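Local coordinates for protein Lpg2148(MvcA) (Legionella pneumophila subsp. pneumophila str. Philadelphia 1, PDB 6K11) that is a Legionella effector that, as a deamidase-related enzyme, probably removes ubiquitin from the host ubiquitin-conjugating enzyme UBE2N and so regulates its activity, at residues L172-K177 with V215-E220; N151-L156 with L160-K165; A190-C195 with F209-I214; L285-K290 with T294-D299. One frame throughout, in Å; residues are numbered along the deposited sequence.

Contact 1. Residues L172-K177 with V215-E220; sequences LGPGKK and VDIFNE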
loop_
_atom_site.group_PDB
_atom_site.type_symbol
_atom_site.label_atom_id
_atom_site.label_comp_id
_atom_site.label_asym_id
_atom_site.label_seq_id
_atom_site.Cartn_x
_atom_site.Cartn_y
_atom_site.Cartn_z
ATOM N N LEU A 172 -21.074 -20.142 -0.616
ATOM C CA LEU A 172 -20.166 -21.271 -0.773
ATOM C C LEU A 172 -20.858 -22.535 -1.300
ATOM O O LEU A 172 -20.168 -23.529 -1.552
ATOM C CB LEU A 172 -19.460 -21.572 0.555
ATOM C CG LEU A 172 -18.448 -20.519 1.019
ATOM C CD1 LEU A 172 -17.595 -21.061 2.182
ATOM C CD2 LEU A 172 -17.551 -20.092 -0.153
ATOM N N GLY A 173 -22.174 -22.521 -1.510
ATOM C CA GLY A 173 -22.801 -23.603 -2.249
ATOM C C GLY A 173 -23.933 -24.375 -1.590
ATOM O O GLY A 173 -24.965 -24.631 -2.221
ATOM N N PRO A 174 -23.760 -24.808 -0.337
ATOM C CA PRO A 174 -24.776 -25.675 0.291
ATOM C C PRO A 174 -26.152 -25.025 0.381
ATOM O O PRO A 174 -26.278 -23.826 0.629
ATOM C CB PRO A 174 -24.197 -25.935 1.688
ATOM C CG PRO A 174 -22.726 -25.823 1.509
ATOM C CD PRO A 174 -22.551 -24.701 0.503
ATOM N N GLY A 175 -27.201 -25.843 0.205
ATOM C CA GLY A 175 -28.562 -25.351 0.294
ATOM C C GLY A 175 -29.032 -25.218 1.738
ATOM O O GLY A 175 -28.341 -25.598 2.682
ATOM N N LYS A 176 -30.256 -24.689 1.896
ATOM C CA LYS A 176 -30.777 -24.373 3.232
ATOM C C LYS A 176 -30.792 -25.592 4.156
ATOM O O LYS A 176 -30.422 -25.494 5.334
ATOM C CB LYS A 176 -32.188 -23.793 3.132
ATOM C CG LYS A 176 -32.912 -23.698 4.475
ATOM C CD LYS A 176 -33.803 -22.455 4.545
ATOM C CE LYS A 176 -34.815 -22.533 5.677
ATOM N NZ LYS A 176 -36.120 -23.093 5.216
ATOM N N LYS A 177 -31.227 -26.744 3.650
ATOM C CA LYS A 177 -31.285 -27.941 4.487
ATOM C C LYS A 177 -29.917 -28.301 5.060
ATOM O O LYS A 177 -29.801 -28.646 6.245
ATOM C CB LYS A 177 -31.843 -29.108 3.678
ATOM C CG LYS A 177 -32.025 -30.395 4.459
ATOM C CD LYS A 177 -33.124 -31.240 3.814
ATOM C CE LYS A 177 -33.373 -32.519 4.596
ATOM N NZ LYS A 177 -34.669 -33.158 4.199
ATOM N N VAL A 215 -14.409 -26.586 5.936
ATOM C CA VAL A 215 -13.078 -26.311 5.392
ATOM C C VAL A 215 -12.898 -26.988 4.036
ATOM O O VAL A 215 -12.340 -26.397 3.097
ATOM C CB VAL A 215 -11.989 -26.747 6.394
ATOM C CG1 VAL A 215 -10.628 -26.775 5.729
ATOM C CG2 VAL A 215 -11.964 -25.810 7.605
ATOM N N ASP A 216 -13.349 -28.243 3.913
ATOM C CA ASP A 216 -13.252 -28.952 2.636
ATOM C C ASP A 216 -14.039 -28.226 1.550
ATOM O O ASP A 216 -13.535 -28.018 0.438
ATOM C CB ASP A 216 -13.774 -30.387 2.766
ATOM C CG ASP A 216 -12.869 -31.286 3.596
ATOM O OD1 ASP A 216 -11.660 -30.993 3.723
ATOM O OD2 ASP A 216 -13.380 -32.309 4.108
ATOM N N ILE A 217 -15.290 -27.858 1.857
ATOM C CA ILE A 217 -16.146 -27.146 0.904
ATOM C C ILE A 217 -15.436 -25.887 0.415
ATOM O O ILE A 217 -15.386 -25.599 -0.787
ATOM C CB ILE A 217 -17.502 -26.818 1.560
ATOM C CG1 ILE A 217 -18.377 -28.078 1.689
ATOM C CG2 ILE A 217 -18.265 -25.732 0.803
ATOM C CD1 ILE A 217 -19.568 -27.893 2.617
ATOM N N PHE A 218 -14.843 -25.143 1.352
ATOM C CA PHE A 218 -14.125 -23.913 1.023
ATOM C C PHE A 218 -12.894 -24.193 0.171
ATOM O O PHE A 218 -12.689 -23.548 -0.864
ATOM C CB PHE A 218 -13.732 -23.190 2.310
ATOM C CG PHE A 218 -13.161 -21.814 2.091
ATOM C CD1 PHE A 218 -13.980 -20.764 1.702
ATOM C CD2 PHE A 218 -11.814 -21.569 2.297
ATOM C CE1 PHE A 218 -13.449 -19.492 1.515
ATOM C CE2 PHE A 218 -11.283 -20.304 2.109
ATOM C CZ PHE A 218 -12.104 -19.268 1.725
ATOM N N ASN A 219 -12.055 -25.146 0.598
ATOM C CA ASN A 219 -10.830 -25.452 -0.145
ATOM C C ASN A 219 -11.126 -25.900 -1.570
ATOM O O ASN A 219 -10.323 -25.649 -2.484
ATOM C CB ASN A 219 -10.017 -26.545 0.558
ATOM C CG ASN A 219 -9.440 -26.097 1.880
ATOM O OD1 ASN A 219 -9.435 -24.911 2.194
ATOM N ND2 ASN A 219 -8.941 -27.051 2.668
ATOM N N GLU A 220 -12.262 -26.572 -1.773
ATOM C CA GLU A 220 -12.606 -27.105 -3.087
ATOM C C GLU A 220 -12.820 -26.010 -4.125
ATOM O O GLU A 220 -12.632 -26.253 -5.322
ATOM C CB GLU A 220 -13.879 -27.955 -2.988
ATOM C CG GLU A 220 -13.682 -29.335 -2.396
ATOM C CD GLU A 220 -13.576 -30.419 -3.462
ATOM O OE1 GLU A 220 -12.489 -31.032 -3.580
ATOM O OE2 GLU A 220 -14.579 -30.654 -4.176
#
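L172 presses its forked end against the rim of the F218 ring, while the neighbouring I217 spreads its two branches over the loop that carries L172 and P174. The L172 CD1 methyl lies near the ring plane, at an edge, 3.7 Å from F218 CD1. The second methyl, L172 CD2, comes to 4.1 Å from that same F218 CD1, so both arms of the leucine bear on one ring carbon and the two side chains cross obliquely. The F218 ring is set for this by a chi1 of -172°, which puts its CG opposite the backbone N.

I217 divides its work. Its CG1 stands beside the backbone N (chi1 -74°) and carries CD1 out to P174, where I217 CD1 and P174 CG are 3.9 Å apart. Its shorter branch turns to L172 instead: I217 CG2 is 3.7 Å from L172 O. Between these two footholds the chain turns at G173, whose phi of 124° is seldom adopted by residues with a CB; the loop then runs through P174 to G175, the N-cap of helix 176-185.

Behind the contact, F218 meets F162 edge-to-face and F225 with nearly parallel rings, and L172 and P174 also rest on L160 of strand 160-163. Q221, just past helix 206-220, donates its side-chain amide to the carbonyls of both L172 and I217. No hydrogen bond joins the two segments directly, so their mutual placement rests on the fit of methyl groups, a proline ring and an aromatic edge, with the polar tie supplied by the Q221 side chain.

Contact 2. Residues N151-L156 with L160-K165; sequences NKIYLL and LYFIDK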
loop_
_atom_site.group_PDB
_atom_site.type_symbol
_atom_site.label_atom_id
_atom_site.label_comp_id
_atom_site.label_asym_id
_atom_site.label_seq_id
_atom_site.Cartn_x
_atom_site.Cartn_y
_atom_site.Cartn_z
ATOM N N ASN A 151 -13.250 -10.948 5.727
ATOM C CA ASN A 151 -12.272 -12.046 5.683
ATOM C C ASN A 151 -12.568 -13.107 6.743
ATOM O O ASN A 151 -11.674 -13.580 7.455
ATOM C CB ASN A 151 -10.828 -11.549 5.792
ATOM C CG ASN A 151 -9.832 -12.531 5.166
ATOM O OD1 ASN A 151 -10.193 -13.322 4.283
ATOM N ND2 ASN A 151 -8.578 -12.481 5.615
ATOM N N LYS A 152 -13.840 -13.498 6.823
ATOM C CA LYS A 152 -14.283 -14.585 7.680
ATOM C C LYS A 152 -15.300 -15.424 6.916
ATOM O O LYS A 152 -15.948 -14.940 5.979
ATOM C CB LYS A 152 -14.918 -14.068 8.983
ATOM C CG LYS A 152 -13.960 -13.304 9.904
ATOM C CD LYS A 152 -14.684 -12.823 11.159
ATOM C CE LYS A 152 -13.711 -12.201 12.168
ATOM N NZ LYS A 152 -14.402 -11.746 13.419
ATOM N N ILE A 153 -15.424 -16.689 7.306
ATOM C CA ILE A 153 -16.516 -17.536 6.829
ATOM C C ILE A 153 -17.661 -17.440 7.823
ATOM O O ILE A 153 -17.437 -17.477 9.037
ATOM C CB ILE A 153 -16.046 -18.988 6.650
ATOM C CG1 ILE A 153 -15.048 -19.077 5.498
ATOM C CG2 ILE A 153 -17.252 -19.909 6.420
ATOM C CD1 ILE A 153 -14.368 -20.419 5.380
ATOM N N TYR A 154 -18.886 -17.301 7.313
ATOM C CA TYR A 154 -20.081 -17.132 8.135
ATOM C C TYR A 154 -21.052 -18.278 7.884
ATOM O O TYR A 154 -21.432 -18.535 6.737
ATOM C CB TYR A 154 -20.763 -15.790 7.843
ATOM C CG TYR A 154 -19.970 -14.616 8.386
ATOM C CD1 TYR A 154 -20.174 -14.159 9.683
ATOM C CD2 TYR A 154 -18.989 -13.997 7.619
ATOM C CE1 TYR A 154 -19.429 -13.099 10.205
ATOM C CE2 TYR A 154 -18.245 -12.938 8.127
ATOM C CZ TYR A 154 -18.473 -12.494 9.419
ATOM O OH TYR A 154 -17.728 -11.445 9.924
ATOM N N LEU A 155 -21.469 -18.951 8.954
ATOM C CA LEU A 155 -22.440 -20.040 8.869
ATOM C C LEU A 155 -23.752 -19.574 9.487
ATOM O O LEU A 155 -23.829 -19.322 10.694
ATOM C CB LEU A 155 -21.924 -21.300 9.562
ATOM C CG LEU A 155 -22.956 -22.427 9.734
ATOM C CD1 LEU A 155 -23.404 -22.975 8.361
ATOM C CD2 LEU A 155 -22.362 -23.536 10.594
ATOM N N LEU A 156 -24.780 -19.468 8.655
ATOM C CA LEU A 156 -26.127 -19.115 9.068
ATOM C C LEU A 156 -26.986 -20.371 9.077
ATOM O O LEU A 156 -26.558 -21.442 8.630
ATOM C CB LEU A 156 -26.732 -18.067 8.126
ATOM C CG LEU A 156 -26.341 -16.590 8.201
ATOM C CD1 LEU A 156 -24.837 -16.383 8.186
ATOM C CD2 LEU A 156 -26.992 -15.846 7.038
ATOM N N LEU A 160 -24.117 -20.478 3.854
ATOM C CA LEU A 160 -22.703 -20.584 4.203
ATOM C C LEU A 160 -21.979 -19.604 3.289
ATOM O O LEU A 160 -21.961 -19.799 2.068
ATOM C CB LEU A 160 -22.179 -22.012 4.020
ATOM C CG LEU A 160 -20.694 -22.249 4.318
ATOM C CD1 LEU A 160 -20.405 -22.023 5.812
ATOM C CD2 LEU A 160 -20.281 -23.643 3.907
ATOM N N TYR A 161 -21.401 -18.552 3.875
ATOM C CA TYR A 161 -20.826 -17.439 3.136
ATOM C C TYR A 161 -19.341 -17.286 3.439
ATOM O O TYR A 161 -18.858 -17.658 4.522
ATOM C CB TYR A 161 -21.505 -16.107 3.511
ATOM C CG TYR A 161 -22.878 -15.841 2.937
ATOM C CD1 TYR A 161 -23.109 -15.878 1.557
ATOM C CD2 TYR A 161 -23.930 -15.473 3.770
ATOM C CE1 TYR A 161 -24.357 -15.599 1.040
ATOM C CE2 TYR A 161 -25.172 -15.197 3.265
ATOM C CZ TYR A 161 -25.384 -15.257 1.903
ATOM O OH TYR A 161 -26.630 -14.979 1.405
ATOM N N PHE A 162 -18.623 -16.704 2.478
ATOM C CA PHE A 162 -17.303 -16.142 2.711
ATOM C C PHE A 162 -17.397 -14.678 2.317
ATOM O O PHE A 162 -17.878 -14.364 1.222
ATOM C CB PHE A 162 -16.215 -16.876 1.906
ATOM C CG PHE A 162 -14.885 -16.163 1.865
ATOM C CD1 PHE A 162 -14.258 -15.756 3.041
ATOM C CD2 PHE A 162 -14.257 -15.924 0.655
ATOM C CE1 PHE A 162 -13.021 -15.099 3.007
ATOM C CE2 PHE A 162 -13.018 -15.271 0.600
ATOM C CZ PHE A 162 -12.397 -14.854 1.780
ATOM N N ILE A 163 -17.018 -13.786 3.237
ATOM C CA ILE A 163 -16.876 -12.361 2.946
ATOM C C ILE A 163 -15.393 -12.090 2.779
ATOM O O ILE A 163 -14.619 -12.321 3.716
ATOM C CB ILE A 163 -17.456 -11.485 4.066
ATOM C CG1 ILE A 163 -18.941 -11.742 4.248
ATOM C CG2 ILE A 163 -17.169 -9.996 3.773
ATOM C CD1 ILE A 163 -19.572 -10.888 5.330
ATOM N N ASP A 164 -14.981 -11.611 1.599
ATOM C CA ASP A 164 -13.561 -11.464 1.348
ATOM C C ASP A 164 -13.046 -10.105 1.845
ATOM O O ASP A 164 -13.772 -9.320 2.463
ATOM C CB ASP A 164 -13.247 -11.711 -0.133
ATOM C CG ASP A 164 -13.590 -10.533 -1.055
ATOM O OD1 ASP A 164 -14.268 -9.554 -0.652
ATOM O OD2 ASP A 164 -13.202 -10.631 -2.241
ATOM N N LYS A 165 -11.757 -9.852 1.580
ATOM C CA LYS A 165 -11.074 -8.643 2.050
ATOM C C LYS A 165 -11.804 -7.369 1.624
ATOM O O LYS A 165 -11.845 -6.392 2.379
ATOM C CB LYS A 165 -9.625 -8.633 1.538
ATOM C CG LYS A 165 -9.491 -8.320 0.052
ATOM C CD LYS A 165 -8.159 -8.748 -0.557
ATOM C CE LYS A 165 -8.331 -8.987 -2.055
ATOM N NZ LYS A 165 -7.123 -8.720 -2.861
#
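Y154 and Y161 are held together by a pair of backbone hydrogen bonds, Y154 N to Y161 O at 2.8 Å and Y161 N to Y154 O at 2.9 Å. The second is nearly straight, with an angle of 175° at the hydrogen, and lies in the carbonyl plane; in the first the donor is tilted out of that plane. Further along, I163 N reaches K152 O at 3.2 Å.

On the face bearing both tyrosines, I163 CD1 approaches Y154 CE2 obliquely at 3.7 Å, and L156 CD2 comes to the edge of the Y161 ring. On the other face L160 CD1 lies between I153 CG2, at 3.8 Å, and L155 CD1, at 4.0 Å; its CG, anti to the backbone N (chi1 178°), turns this branch toward them. The strands form an antiparallel beta hairpin inside a mixed sheet, disturbed at one end by a G1 beta bulge where N151 and K152 both face I163 and the bond from N151 N to I163 O is weak.

Here the N151 amide and the F162 ring run side by side, their planes 58° apart, and N151 OD1 sits in the ring plane 3.6 Å from F162 CE1. The N151 ND2 group is held by the D130 carbonyl, and D164 OD1 accepts from N168 N. Outward, Y154 OH bonds to the V149 carbonyl, K152 NZ forms a salt bridge with E191, and strand 134-137 pairs with I153 and L155.

Contact 3. Residues A190-C195 with F209-I214; sequences AEYSLC and FAISEI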
loop_
_atom_site.group_PDB
_atom_site.type_symbol
_atom_site.label_atom_id
_atom_site.label_comp_id
_atom_site.label_asym_id
_atom_site.label_seq_id
_atom_site.Cartn_x
_atom_site.Cartn_y
_atom_site.Cartn_z
ATOM N N ALA A 190 -17.925 -18.306 20.258
ATOM C CA ALA A 190 -18.049 -17.093 19.455
ATOM C C ALA A 190 -17.515 -17.305 18.043
ATOM O O ALA A 190 -18.138 -16.877 17.065
ATOM C CB ALA A 190 -17.314 -15.937 20.136
ATOM N N GLU A 191 -16.359 -17.946 17.924
ATOM C CA GLU A 191 -15.715 -18.205 16.648
ATOM C C GLU A 191 -15.024 -19.555 16.725
ATOM O O GLU A 191 -14.730 -20.062 17.810
ATOM C CB GLU A 191 -14.685 -17.130 16.296
ATOM C CG GLU A 191 -15.187 -15.708 16.427
ATOM C CD GLU A 191 -14.251 -14.707 15.776
ATOM O OE1 GLU A 191 -14.757 -13.829 15.045
ATOM O OE2 GLU A 191 -13.018 -14.809 15.996
ATOM N N TYR A 192 -14.745 -20.123 15.559
ATOM C CA TYR A 192 -14.041 -21.391 15.463
ATOM C C TYR A 192 -12.900 -21.267 14.470
ATOM O O TYR A 192 -13.047 -20.645 13.412
ATOM C CB TYR A 192 -14.990 -22.520 15.050
ATOM C CG TYR A 192 -16.070 -22.790 16.078
ATOM C CD1 TYR A 192 -17.235 -22.031 16.110
ATOM C CD2 TYR A 192 -15.910 -23.794 17.035
ATOM C CE1 TYR A 192 -18.229 -22.271 17.060
ATOM C CE2 TYR A 192 -16.898 -24.042 17.986
ATOM C CZ TYR A 192 -18.048 -23.273 17.991
ATOM O OH TYR A 192 -19.020 -23.514 18.932
ATOM N N SER A 193 -11.761 -21.852 14.823
ATOM C CA SER A 193 -10.595 -21.792 13.954
ATOM C C SER A 193 -10.771 -22.710 12.751
ATOM O O SER A 193 -11.328 -23.806 12.860
ATOM C CB SER A 193 -9.335 -22.188 14.728
ATOM O OG SER A 193 -8.179 -22.069 13.907
ATOM N N LEU A 194 -10.294 -22.254 11.594
ATOM C CA LEU A 194 -10.258 -23.065 10.388
ATOM C C LEU A 194 -8.912 -23.751 10.192
ATOM O O LEU A 194 -8.720 -24.432 9.175
ATOM C CB LEU A 194 -10.571 -22.197 9.155
ATOM C CG LEU A 194 -11.842 -21.347 9.126
ATOM C CD1 LEU A 194 -11.808 -20.402 7.921
ATOM C CD2 LEU A 194 -13.079 -22.230 9.060
ATOM N N CYS A 195 -7.978 -23.587 11.135
ATOM C CA CYS A 195 -6.598 -24.022 10.962
ATOM C C CYS A 195 -6.142 -25.071 11.963
ATOM O O CYS A 195 -5.024 -25.579 11.819
ATOM C CB CYS A 195 -5.640 -22.827 11.076
ATOM S SG CYS A 195 -6.282 -21.320 10.367
ATOM N N PHE A 209 -16.134 -32.750 12.781
ATOM C CA PHE A 209 -16.461 -33.183 11.425
ATOM C C PHE A 209 -17.231 -32.112 10.663
ATOM O O PHE A 209 -17.086 -32.003 9.441
ATOM C CB PHE A 209 -17.277 -34.484 11.451
ATOM C CG PHE A 209 -16.438 -35.717 11.635
ATOM C CD1 PHE A 209 -15.735 -36.259 10.563
ATOM C CD2 PHE A 209 -16.335 -36.326 12.881
ATOM C CE1 PHE A 209 -14.947 -37.388 10.724
ATOM C CE2 PHE A 209 -15.548 -37.462 13.054
ATOM C CZ PHE A 209 -14.856 -37.994 11.974
ATOM N N ALA A 210 -18.080 -31.347 11.355
ATOM C CA ALA A 210 -18.801 -30.262 10.698
ATOM C C ALA A 210 -17.839 -29.166 10.253
ATOM O O ALA A 210 -17.867 -28.733 9.095
ATOM C CB ALA A 210 -19.880 -29.704 11.631
ATOM N N ILE A 211 -16.956 -28.724 11.153
ATOM C CA ILE A 211 -15.983 -27.701 10.792
ATOM C C ILE A 211 -15.092 -28.208 9.669
ATOM O O ILE A 211 -14.855 -27.509 8.681
ATOM C CB ILE A 211 -15.160 -27.278 12.025
ATOM C CG1 ILE A 211 -16.029 -26.480 12.993
ATOM C CG2 ILE A 211 -13.939 -26.465 11.628
ATOM C CD1 ILE A 211 -15.507 -26.503 14.422
ATOM N N SER A 212 -14.603 -29.448 9.791
ATOM C CA SER A 212 -13.749 -30.000 8.744
ATOM C C SER A 212 -14.477 -30.097 7.401
ATOM O O SER A 212 -13.851 -29.930 6.343
ATOM C CB SER A 212 -13.221 -31.373 9.156
ATOM O OG SER A 212 -12.340 -31.859 8.156
ATOM N N GLU A 213 -15.786 -30.354 7.417
ATOM C CA GLU A 213 -16.531 -30.375 6.161
ATOM C C GLU A 213 -16.631 -28.976 5.547
ATOM O O GLU A 213 -16.505 -28.821 4.327
ATOM C CB GLU A 213 -17.923 -30.972 6.369
ATOM C CG GLU A 213 -18.522 -31.468 5.057
ATOM C CD GLU A 213 -19.985 -31.879 5.155
ATOM O OE1 GLU A 213 -20.643 -31.923 4.086
ATOM O OE2 GLU A 213 -20.479 -32.152 6.273
ATOM N N ILE A 214 -16.852 -27.950 6.376
ATOM C CA ILE A 214 -16.860 -26.570 5.889
ATOM C C ILE A 214 -15.510 -26.199 5.279
ATOM O O ILE A 214 -15.447 -25.576 4.212
ATOM C CB ILE A 214 -17.256 -25.608 7.027
ATOM C CG1 ILE A 214 -18.738 -25.791 7.357
ATOM C CG2 ILE A 214 -16.979 -24.152 6.626
ATOM C CD1 ILE A 214 -19.156 -25.244 8.704
#
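Strand 192-193, an outermost strand of the mixed sheet in the MvcA insertion domain, meets the 209-214 part of helix 206-220 chiefly through I211. This isoleucine sends its longer branch to Y192: I211 CD1 lies 3.8 Å from Y192 CD2 and 4.1 Å from Y192 CB. The two side chains cross at about a right angle, and the methyl approaches the ring on a slant. I211 CG1 lies beside the backbone N (chi1 -71°), which directs CD1 to the tyrosine and leaves the other branch for the strand backbone, with I211 CG2 3.9 Å from S193 O. The isoleucine thus touches a ring with one arm and a carbonyl with the other.

Just beyond, the strand gives way to an ST turn, in which S193 OG accepts a hydrogen bond from C195 N at 3.2 Å. The S193 side chain leaves the backbone away from the helix. At the far end of the tyrosine, Y192 OH accepts a hydrogen bond from S189 N.

Around this patch the sheet continues through backbone hydrogen bonds from Y192 to L135 in strand 134-137, on which I214 also rests. A210 and I214 meanwhile pack on L182 of helix 176-185, placing helix 206-220 against both that helix and the sheet.

Contact 4. Residues L285-K290 with T294-D299; sequences LAVLGK and TKERSD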
loop_
_atom_site.group_PDB
_atom_site.type_symbol
_atom_site.label_atom_id
_atom_site.label_comp_id
_atom_site.label_asym_id
_atom_site.label_seq_id
_atom_site.Cartn_x
_atom_site.Cartn_y
_atom_site.Cartn_z
ATOM N N LEU A 285 14.778 -9.622 -3.563
ATOM C CA LEU A 285 13.330 -9.577 -3.770
ATOM C C LEU A 285 12.787 -10.960 -4.092
ATOM O O LEU A 285 11.741 -11.367 -3.577
ATOM C CB LEU A 285 12.974 -8.610 -4.902
ATOM C CG LEU A 285 13.007 -7.113 -4.613
ATOM C CD1 LEU A 285 12.503 -6.325 -5.842
ATOM C CD2 LEU A 285 12.198 -6.778 -3.382
ATOM N N ALA A 286 13.482 -11.697 -4.960
ATOM C CA ALA A 286 13.051 -13.060 -5.266
ATOM C C ALA A 286 13.034 -13.935 -4.013
ATOM O O ALA A 286 12.113 -14.738 -3.826
ATOM C CB ALA A 286 13.949 -13.665 -6.347
ATOM N N VAL A 287 14.030 -13.787 -3.137
ATOM C CA VAL A 287 14.016 -14.529 -1.877
ATOM C C VAL A 287 12.825 -14.106 -1.032
ATOM O O VAL A 287 12.160 -14.942 -0.402
ATOM C CB VAL A 287 15.332 -14.333 -1.104
ATOM C CG1 VAL A 287 15.236 -15.009 0.254
ATOM C CG2 VAL A 287 16.529 -14.885 -1.897
ATOM N N LEU A 288 12.543 -12.797 -0.998
ATOM C CA LEU A 288 11.403 -12.294 -0.236
ATOM C C LEU A 288 10.110 -12.971 -0.669
ATOM O O LEU A 288 9.233 -13.243 0.160
ATOM C CB LEU A 288 11.294 -10.777 -0.398
ATOM C CG LEU A 288 10.277 -10.058 0.488
ATOM C CD1 LEU A 288 10.694 -10.117 1.950
ATOM C CD2 LEU A 288 10.125 -8.612 0.014
ATOM N N GLY A 289 9.973 -13.256 -1.959
ATOM C CA GLY A 289 8.748 -13.837 -2.462
ATOM C C GLY A 289 8.760 -15.344 -2.557
ATOM O O GLY A 289 7.862 -15.926 -3.172
ATOM N N LYS A 290 9.752 -15.993 -1.959
ATOM C CA LYS A 290 9.967 -17.422 -2.131
ATOM C C LYS A 290 10.199 -18.092 -0.780
ATOM O O LYS A 290 9.784 -19.238 -0.572
ATOM C CB LYS A 290 11.147 -17.643 -3.089
ATOM C CG LYS A 290 11.824 -18.995 -3.036
ATOM C CD LYS A 290 13.229 -18.898 -3.623
ATOM C CE LYS A 290 14.263 -18.539 -2.544
ATOM N NZ LYS A 290 15.690 -18.740 -2.980
ATOM N N THR A 294 10.124 -17.162 8.503
ATOM C CA THR A 294 9.707 -15.866 9.027
ATOM C C THR A 294 10.899 -14.944 9.253
ATOM O O THR A 294 10.874 -13.775 8.857
ATOM C CB THR A 294 8.922 -16.057 10.321
ATOM O OG1 THR A 294 7.703 -16.739 10.021
ATOM C CG2 THR A 294 8.604 -14.707 10.956
ATOM N N LYS A 295 11.958 -15.452 9.887
ATOM C CA LYS A 295 13.111 -14.602 10.184
ATOM C C LYS A 295 13.737 -14.032 8.910
ATOM O O LYS A 295 14.056 -12.835 8.843
ATOM C CB LYS A 295 14.140 -15.391 10.996
ATOM C CG LYS A 295 15.406 -14.603 11.324
ATOM C CD LYS A 295 15.098 -13.332 12.098
ATOM C CE LYS A 295 16.366 -12.746 12.696
ATOM N NZ LYS A 295 16.238 -11.279 12.914
ATOM N N GLU A 296 13.924 -14.872 7.884
ATOM C CA GLU A 296 14.546 -14.409 6.645
ATOM C C GLU A 296 13.658 -13.404 5.914
ATOM O O GLU A 296 14.150 -12.393 5.390
ATOM C CB GLU A 296 14.851 -15.604 5.742
ATOM C CG GLU A 296 15.527 -15.260 4.409
ATOM C CD GLU A 296 15.744 -16.496 3.539
ATOM O OE1 GLU A 296 14.918 -17.430 3.616
ATOM O OE2 GLU A 296 16.742 -16.543 2.789
ATOM N N ARG A 297 12.352 -13.682 5.854
ATOM C CA ARG A 297 11.404 -12.758 5.235
ATOM C C ARG A 297 11.404 -11.411 5.951
ATOM O O ARG A 297 11.474 -10.352 5.315
ATOM C CB ARG A 297 10.009 -13.381 5.263
ATOM C CG ARG A 297 8.986 -12.698 4.403
ATOM C CD ARG A 297 7.589 -13.287 4.656
ATOM N NE ARG A 297 7.445 -14.641 4.118
ATOM C CZ ARG A 297 7.104 -15.715 4.833
ATOM N NH1 ARG A 297 6.856 -15.617 6.139
ATOM N NH2 ARG A 297 7.001 -16.896 4.232
ATOM N N SER A 298 11.329 -11.445 7.288
ATOM C CA SER A 298 11.308 -10.225 8.086
ATOM C C SER A 298 12.578 -9.403 7.888
ATOM O O SER A 298 12.513 -8.175 7.737
ATOM C CB SER A 298 11.123 -10.588 9.562
ATOM O OG SER A 298 9.882 -11.258 9.763
ATOM N N ASP A 299 13.740 -10.072 7.886
ATOM C CA ASP A 299 15.027 -9.396 7.748
ATOM C C ASP A 299 15.144 -8.665 6.414
ATOM O O ASP A 299 15.659 -7.538 6.361
ATOM C CB ASP A 299 16.168 -10.407 7.876
ATOM C CG ASP A 299 16.457 -10.810 9.324
ATOM O OD1 ASP A 299 15.894 -10.199 10.269
ATOM O OD2 ASP A 299 17.259 -11.753 9.499
#
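The T294 carbonyl oxygen is gripped twice by S298, at 2.8 Å from S298 N and 2.9 Å from S298 OG, in the first turn of the helix whose E296 and R297 meet V287 and L288. The hydroxyl comes from above the carbonyl plane, 42° out of it, and S298 OG is engaged by K321 N as well. On the same helix K295 NZ forms a salt bridge with D299 OD1, approaching on the syn side of the carboxylate.

Across the contact the side chains meet at about right angles in both pairs. E296 stretches out with an extended chain and lays its carboxylate against a methyl: V287 CG1 is 3.3 Å from E296 OE2 and 3.6 Å from E296 CD. The other carboxylate oxygen, E296 OE1, is hydrogen-bonded to T291 OG1 in the connecting loop, which would limit rotation of the group. L288 CD1 reaches the second helix at R297, 3.5 Å from R297 O and 3.9 Å from R297 CG, so the aliphatic root of the arginine takes the apolar contact. Its chain then bends at chi3 (-71°) and delivers the guanidinium to the carbonyls of K321 and T291.

L288 also packs on I300, F305 and L325. Helix 278-288 breaks off at G289 and, after a few residues, helix 294-305 begins, so that two consecutive helices are joined by a short loop, to which E296 and R297 of the second helix are hydrogen-bonded through T291.

How the contacts relate
Contacts 1, 2 and 3 belong to the MvcA insertion domain and touch one another, with centres 11 to 12 Å apart, whereas contact 4 lies elsewhere, about 15 Å or more from each of them between nearest atoms. Contact 2 is buried, held by backbone hydrogen bonds with apolar side chains on both faces. Contacts 1 and 3, partly buried and buried, set successive turns of helix 206-220 against the rest of the domain by apolar packing, with no hydrogen bond between their own segments; I214 and F218 reach the hairpin of contact 2, whose K152 forms a salt bridge with E191 of contact 3. Contact 4, partly buried, mixes aliphatic packing with polar groups that bond to loops outside it.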